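Local coordinates for protein histone-lysine N-methyltransferase SETMAR (Homo sapiens, PDB 3BO5) that methylates histone H3 lysine using S-adenosyl-L-methionine through this SET domain, in a fusion with a mariner transposase that takes part in DNA double-strand break repair, at residues E154-R168 / E194-R207. The protein carries 2 engineered substitutions. Numbering follows the deposited sequence.
Sequences EYAGEVLGFSEVQRR and ETFVDPTYIGNIGR. With SAH (S-adenosyl-L-homocysteine), chain F.
Around the Arg168 guanidinium, Tyr201 CE2 lies over one face and Leu160 CD2 over the opposite one, 3.7 Å above the plane, and Asp198, Glu158 and Glu164 carboxylates take the edge. Arg168 NH1 makes a 2.7 Å salt bridge to Asp198 OD2, from above a carboxylate plane turned 68° to the guanidinium; NH1 and NH2 grip Glu158 end-on, and NE bonds Glu164 OE2. With CG anti to its carbonyl carbon (chi1 -63°), the extended Arg168 carries this group from helix 162-168 to the strand. An alanine here would remove the shared cation, and the Glu158 and Asp198 carboxylates (OE1 to OD2 4.8 Å) would probably repel each other. In the SET-domain sheet, strands 157-160 and 194-199 pair antiparallel, Glu158 and Asp198 forming a hydrogen-bonded pair (Asp198 N to Glu158 O, 2.7 Å). On the sheet face of Asp198, Phe196 CB meets Val165 CG2 at 3.5 Å. The Tyr155 ring has Gly206 O at its edge, 3.2 Å from CE1; the Tyr155 and Pro199 side chains cross at about a right angle, and Tyr155 OH hydrogen-bonds to backbone O of Tyr179, an S-adenosyl-L-methionine-site residue. The Asn204 amide bridges two backbone groups: ND2 gives to Glu154 O (2.8 Å), OD1 accepts from Ala156 N (3.0 Å).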
loop_
_atom_site.group_PDB
_atom_site.type_symbol
_atom_site.label_atom_id
_atom_site.label_comp_id
_atom_site.label_asym_id
_atom_site.label_seq_id
_atom_site.Cartn_x
_atom_site.Cartn_y
_atom_site.Cartn_z
ATOM N N GLU A 154 2.400 -1.948 -3.052
ATOM C CA GLU A 154 1.099 -1.246 -2.826
ATOM C C GLU A 154 0.203 -2.027 -1.909
ATOM O O GLU A 154 0.376 -3.193 -1.645
ATOM C CB GLU A 154 0.304 -1.097 -4.148
ATOM C CG GLU A 154 0.937 -0.180 -5.085
ATOM C CD GLU A 154 0.106 -0.062 -6.376
ATOM O OE1 GLU A 154 0.738 -0.017 -7.436
ATOM O OE2 GLU A 154 -1.180 -0.032 -6.327
ATOM N N TYR A 155 -0.803 -1.286 -1.409
ATOM C CA TYR A 155 -1.986 -1.941 -0.853
ATOM C C TYR A 155 -3.062 -1.680 -1.903
ATOM O O TYR A 155 -3.601 -0.584 -2.037
ATOM C CB TYR A 155 -2.301 -1.232 0.472
ATOM C CG TYR A 155 -3.255 -2.019 1.371
ATOM C CD1 TYR A 155 -2.820 -3.090 2.171
ATOM C CD2 TYR A 155 -4.620 -1.672 1.381
ATOM C CE1 TYR A 155 -3.665 -3.830 2.964
ATOM C CE2 TYR A 155 -5.524 -2.416 2.200
ATOM C CZ TYR A 155 -5.047 -3.473 2.974
ATOM O OH TYR A 155 -5.880 -4.199 3.762
ATOM N N ALA A 156 -3.348 -2.768 -2.658
ATOM C CA ALA A 156 -4.216 -2.645 -3.878
ATOM C C ALA A 156 -5.390 -3.640 -3.813
ATOM O O ALA A 156 -5.243 -4.712 -3.345
ATOM C CB ALA A 156 -3.373 -2.934 -5.176
ATOM N N GLY A 157 -6.561 -3.209 -4.276
ATOM C CA GLY A 157 -7.712 -4.119 -4.299
ATOM C C GLY A 157 -8.874 -3.399 -4.884
ATOM O O GLY A 157 -8.706 -2.585 -5.773
ATOM N N GLU A 158 -10.087 -3.843 -4.535
ATOM C CA GLU A 158 -11.237 -3.153 -5.109
ATOM C C GLU A 158 -11.347 -1.758 -4.539
ATOM O O GLU A 158 -11.233 -1.568 -3.308
ATOM C CB GLU A 158 -12.521 -3.870 -4.666
ATOM C CG GLU A 158 -12.696 -5.238 -5.260
ATOM C CD GLU A 158 -13.974 -5.870 -4.796
ATOM O OE1 GLU A 158 -13.950 -6.611 -3.822
ATOM O OE2 GLU A 158 -14.999 -5.512 -5.401
ATOM N N VAL A 159 -11.624 -0.818 -5.419
ATOM C CA VAL A 159 -11.866 0.581 -5.004
ATOM C C VAL A 159 -13.369 0.716 -4.837
ATOM O O VAL A 159 -14.125 0.408 -5.767
ATOM C CB VAL A 159 -11.358 1.538 -6.073
ATOM C CG1 VAL A 159 -11.670 2.980 -5.740
ATOM C CG2 VAL A 159 -9.801 1.361 -6.137
ATOM N N LEU A 160 -13.809 1.095 -3.645
ATOM C CA LEU A 160 -15.239 0.973 -3.276
ATOM C C LEU A 160 -15.776 2.353 -3.007
ATOM O O LEU A 160 -15.096 3.302 -2.637
ATOM C CB LEU A 160 -15.372 0.213 -1.968
ATOM C CG LEU A 160 -14.886 -1.209 -1.932
ATOM C CD1 LEU A 160 -15.150 -1.881 -0.562
ATOM C CD2 LEU A 160 -15.508 -2.003 -3.051
ATOM N N GLY A 161 -17.091 2.468 -3.150
ATOM C CA GLY A 161 -17.722 3.636 -2.594
ATOM C C GLY A 161 -18.068 3.494 -1.110
ATOM O O GLY A 161 -18.106 2.387 -0.539
ATOM N N PHE A 162 -18.393 4.657 -0.516
ATOM C CA PHE A 162 -18.631 4.731 0.905
ATOM C C PHE A 162 -19.756 3.769 1.373
ATOM O O PHE A 162 -19.609 3.072 2.369
ATOM C CB PHE A 162 -18.963 6.188 1.257
ATOM C CG PHE A 162 -19.064 6.471 2.714
ATOM C CD1 PHE A 162 -18.199 7.397 3.269
ATOM C CD2 PHE A 162 -20.091 5.959 3.508
ATOM C CE1 PHE A 162 -18.313 7.704 4.642
ATOM C CE2 PHE A 162 -20.183 6.257 4.877
ATOM C CZ PHE A 162 -19.308 7.102 5.439
ATOM N N SER A 163 -20.876 3.759 0.629
ATOM C CA SER A 163 -22.007 2.914 1.046
ATOM C C SER A 163 -21.692 1.455 0.931
ATOM O O SER A 163 -22.113 0.666 1.805
ATOM C CB SER A 163 -23.300 3.274 0.341
ATOM O OG SER A 163 -23.522 4.631 0.548
ATOM N N GLU A 164 -20.928 1.096 -0.131
ATOM C CA GLU A 164 -20.478 -0.295 -0.247
ATOM C C GLU A 164 -19.567 -0.693 0.918
ATOM O O GLU A 164 -19.620 -1.796 1.401
ATOM C CB GLU A 164 -19.799 -0.517 -1.577
ATOM C CG GLU A 164 -19.211 -1.902 -1.680
ATOM C CD GLU A 164 -20.270 -2.982 -1.896
ATOM O OE1 GLU A 164 -21.493 -2.655 -2.107
ATOM O OE2 GLU A 164 -19.884 -4.163 -1.803
ATOM N N VAL A 165 -18.712 0.243 1.315
ATOM C CA VAL A 165 -17.879 0.039 2.522
ATOM C C VAL A 165 -18.719 -0.256 3.754
ATOM O O VAL A 165 -18.526 -1.248 4.452
ATOM C CB VAL A 165 -16.927 1.190 2.777
ATOM C CG1 VAL A 165 -16.289 1.040 4.214
ATOM C CG2 VAL A 165 -15.848 1.095 1.677
ATOM N N GLN A 166 -19.709 0.609 3.968
ATOM C CA GLN A 166 -20.630 0.374 5.070
ATOM C C GLN A 166 -21.297 -0.980 4.995
ATOM O O GLN A 166 -21.447 -1.663 6.005
ATOM C CB GLN A 166 -21.738 1.406 5.059
ATOM C CG GLN A 166 -21.240 2.744 5.395
ATOM C CD GLN A 166 -20.794 2.808 6.851
ATOM O OE1 GLN A 166 -19.632 3.057 7.123
ATOM N NE2 GLN A 166 -21.728 2.541 7.788
ATOM N N ARG A 167 -21.745 -1.354 3.815
ATOM C CA ARG A 167 -22.392 -2.620 3.606
ATOM C C ARG A 167 -21.481 -3.784 3.978
ATOM O O ARG A 167 -21.894 -4.717 4.663
ATOM C CB ARG A 167 -22.853 -2.660 2.152
ATOM C CG ARG A 167 -24.068 -3.529 1.878
ATOM C CD ARG A 167 -24.261 -3.793 0.382
ATOM N NE ARG A 167 -23.055 -4.415 -0.208
ATOM C CZ ARG A 167 -22.757 -5.706 -0.100
ATOM N NH1 ARG A 167 -23.599 -6.577 0.486
ATOM N NH2 ARG A 167 -21.620 -6.134 -0.592
ATOM N N ARG A 168 -20.223 -3.744 3.532
ATOM C CA ARG A 168 -19.306 -4.838 3.818
ATOM C C ARG A 168 -18.858 -4.897 5.263
ATOM O O ARG A 168 -18.715 -5.981 5.847
ATOM C CB ARG A 168 -18.057 -4.688 2.923
ATOM C CG ARG A 168 -18.377 -4.800 1.465
ATOM C CD ARG A 168 -17.115 -4.825 0.610
ATOM N NE ARG A 168 -17.422 -5.038 -0.798
ATOM C CZ ARG A 168 -16.556 -5.386 -1.755
ATOM N NH1 ARG A 168 -15.260 -5.564 -1.487
ATOM N NH2 ARG A 168 -17.008 -5.539 -3.013
ATOM N N GLU A 194 -11.677 11.223 -0.886
ATOM C CA GLU A 194 -11.733 10.005 -0.100
ATOM C C GLU A 194 -11.582 8.773 -0.994
ATOM O O GLU A 194 -12.132 8.726 -2.086
ATOM C CB GLU A 194 -13.067 10.021 0.608
ATOM C CG GLU A 194 -13.390 8.914 1.470
ATOM C CD GLU A 194 -14.712 9.228 2.154
ATOM O OE1 GLU A 194 -15.765 9.293 1.446
ATOM O OE2 GLU A 194 -14.668 9.454 3.389
ATOM N N THR A 195 -10.823 7.758 -0.555
ATOM C CA THR A 195 -10.594 6.536 -1.340
ATOM C C THR A 195 -10.728 5.342 -0.398
ATOM O O THR A 195 -10.131 5.335 0.685
ATOM C CB THR A 195 -9.144 6.496 -1.917
ATOM O OG1 THR A 195 -8.881 7.681 -2.682
ATOM C CG2 THR A 195 -8.947 5.264 -2.835
ATOM N N PHE A 196 -11.546 4.401 -0.781
ATOM C CA PHE A 196 -11.671 3.171 0.020
ATOM C C PHE A 196 -11.116 2.066 -0.805
ATOM O O PHE A 196 -11.519 1.856 -1.933
ATOM C CB PHE A 196 -13.152 2.901 0.372
ATOM C CG PHE A 196 -13.759 3.992 1.138
ATOM C CD1 PHE A 196 -13.610 4.064 2.511
ATOM C CD2 PHE A 196 -14.497 4.993 0.482
ATOM C CE1 PHE A 196 -14.198 5.120 3.218
ATOM C CE2 PHE A 196 -15.049 6.058 1.180
ATOM C CZ PHE A 196 -14.891 6.115 2.540
ATOM N N VAL A 197 -10.212 1.295 -0.179
ATOM C CA VAL A 197 -9.607 0.163 -0.908
ATOM C C VAL A 197 -9.814 -1.102 -0.146
ATOM O O VAL A 197 -9.589 -1.126 1.051
ATOM C CB VAL A 197 -8.134 0.402 -1.022
ATOM C CG1 VAL A 197 -7.472 -0.762 -1.674
ATOM C CG2 VAL A 197 -7.908 1.688 -1.913
ATOM N N ASP A 198 -10.218 -2.150 -0.831
ATOM C CA ASP A 198 -10.587 -3.372 -0.117
ATOM C C ASP A 198 -9.966 -4.543 -0.849
ATOM O O ASP A 198 -10.518 -4.975 -1.905
ATOM C CB ASP A 198 -12.139 -3.576 -0.101
ATOM C CG ASP A 198 -12.518 -4.787 0.685
ATOM O OD1 ASP A 198 -11.637 -5.433 1.248
ATOM O OD2 ASP A 198 -13.723 -5.126 0.731
ATOM N N PRO A 199 -8.859 -5.123 -0.337
ATOM C CA PRO A 199 -8.251 -6.274 -0.975
ATOM C C PRO A 199 -8.739 -7.602 -0.396
ATOM O O PRO A 199 -8.101 -8.649 -0.577
ATOM C CB PRO A 199 -6.738 -6.087 -0.652
ATOM C CG PRO A 199 -6.786 -5.540 0.724
ATOM C CD PRO A 199 -8.012 -4.593 0.745
ATOM N N THR A 200 -9.925 -7.599 0.257
ATOM C CA THR A 200 -10.416 -8.811 0.925
ATOM C C THR A 200 -10.622 -9.948 -0.053
ATOM O O THR A 200 -10.190 -11.076 0.191
ATOM C CB THR A 200 -11.762 -8.609 1.573
ATOM O OG1 THR A 200 -11.610 -7.596 2.585
ATOM C CG2 THR A 200 -12.258 -9.871 2.232
ATOM N N TYR A 201 -11.318 -9.657 -1.155
ATOM C CA TYR A 201 -11.619 -10.724 -2.174
ATOM C C TYR A 201 -10.739 -10.674 -3.385
ATOM O O TYR A 201 -10.386 -11.717 -3.955
ATOM C CB TYR A 201 -13.074 -10.524 -2.656
ATOM C CG TYR A 201 -14.034 -10.479 -1.479
ATOM C CD1 TYR A 201 -14.238 -11.594 -0.702
ATOM C CD2 TYR A 201 -14.675 -9.269 -1.140
ATOM C CE1 TYR A 201 -15.102 -11.539 0.386
ATOM C CE2 TYR A 201 -15.549 -9.211 -0.078
ATOM C CZ TYR A 201 -15.724 -10.366 0.707
ATOM O OH TYR A 201 -16.556 -10.363 1.838
ATOM N N ILE A 202 -10.430 -9.434 -3.820
ATOM C CA ILE A 202 -9.573 -9.218 -4.994
ATOM C C ILE A 202 -8.509 -8.240 -4.516
ATOM O O ILE A 202 -8.842 -7.122 -4.107
ATOM C CB ILE A 202 -10.405 -8.560 -6.106
ATOM C CG1 ILE A 202 -11.659 -9.444 -6.389
ATOM C CG2 ILE A 202 -9.506 -8.418 -7.328
ATOM C CD1 ILE A 202 -12.555 -8.815 -7.335
ATOM N N GLY A 203 -7.243 -8.672 -4.473
ATOM C CA GLY A 203 -6.257 -7.730 -3.885
ATOM C C GLY A 203 -4.873 -8.209 -4.175
ATOM O O GLY A 203 -4.693 -9.279 -4.735
ATOM N N ASN A 204 -3.920 -7.375 -3.794
ATOM C CA ASN A 204 -2.521 -7.691 -4.037
ATOM C C ASN A 204 -1.888 -8.188 -2.739
ATOM O O ASN A 204 -2.550 -8.439 -1.758
ATOM C CB ASN A 204 -1.780 -6.526 -4.625
ATOM C CG ASN A 204 -1.312 -5.571 -3.553
ATOM O OD1 ASN A 204 -1.986 -5.406 -2.488
ATOM N ND2 ASN A 204 -0.172 -4.900 -3.818
ATOM N N ILE A 205 -0.560 -8.363 -2.751
ATOM C CA ILE A 205 0.114 -8.992 -1.603
ATOM C C ILE A 205 0.092 -8.096 -0.379
ATOM O O ILE A 205 0.312 -8.574 0.757
ATOM C CB ILE A 205 1.633 -9.373 -1.844
ATOM C CG1 ILE A 205 2.400 -8.163 -2.403
ATOM C CG2 ILE A 205 1.765 -10.700 -2.644
ATOM C CD1 ILE A 205 3.907 -8.362 -2.285
ATOM N N GLY A 206 -0.178 -6.789 -0.575
ATOM C CA GLY A 206 -0.236 -5.907 0.572
ATOM C C GLY A 206 -1.296 -6.279 1.591
ATOM O O GLY A 206 -1.223 -5.860 2.768
ATOM N N ARG A 207 -2.302 -7.035 1.152
ATOM C CA ARG A 207 -3.369 -7.480 2.066
ATOM C C ARG A 207 -2.782 -8.292 3.218
ATOM O O ARG A 207 -3.421 -8.417 4.260
ATOM C CB ARG A 207 -4.464 -8.302 1.348
ATOM C CG ARG A 207 -3.908 -9.675 0.924
ATOM C CD ARG A 207 -4.758 -10.286 -0.106
ATOM N NE ARG A 207 -6.127 -10.553 0.358
ATOM C CZ ARG A 207 -6.461 -11.632 1.090
ATOM N NH1 ARG A 207 -5.498 -12.484 1.513
ATOM N NH2 ARG A 207 -7.772 -11.895 1.413
HETATM N N SAH F . -3.131 -11.670 9.354
HETATM C CA SAH F . -3.951 -11.389 8.132
HETATM C CB SAH F . -3.284 -10.344 7.205
HETATM C CG SAH F . -3.544 -8.933 7.763
HETATM S SD SAH F . -5.295 -8.470 7.635
HETATM C C SAH F . -4.212 -12.726 7.402
HETATM O O SAH F . -3.923 -13.795 7.931
HETATM O OXT SAH F . -4.724 -12.666 6.237
HETATM C "C5'" SAH F . -5.585 -7.873 9.312
HETATM C "C4'" SAH F . -5.799 -8.971 10.352
HETATM O "O4'" SAH F . -4.559 -9.576 10.729
HETATM C "C3'" SAH F . -6.358 -8.460 11.647
HETATM O "O3'" SAH F . -7.807 -8.358 11.580
HETATM C "C2'" SAH F . -5.909 -9.474 12.658
HETATM O "O2'" SAH F . -6.604 -10.726 12.513
HETATM C "C1'" SAH F . -4.507 -9.758 12.157
HETATM N N9 SAH F . -3.510 -8.787 12.651
HETATM C C8 SAH F . -2.763 -7.872 11.914
HETATM N N7 SAH F . -1.923 -7.261 12.726
HETATM C C5 SAH F . -2.062 -7.767 13.969
HETATM C C6 SAH F . -1.430 -7.426 15.184
HETATM N N6 SAH F . -0.435 -6.550 15.338
HETATM N N1 SAH F . -1.888 -8.132 16.292
HETATM C C2 SAH F . -2.870 -9.069 16.200
HETATM N N3 SAH F . -3.497 -9.451 15.031
HETATM C C4 SAH F . -3.092 -8.711 13.962
HETATM O O HOH W 1 -11.829 -7.291 -2.515
HETATM O O HOH W 2 -13.117 5.019 -3.192
#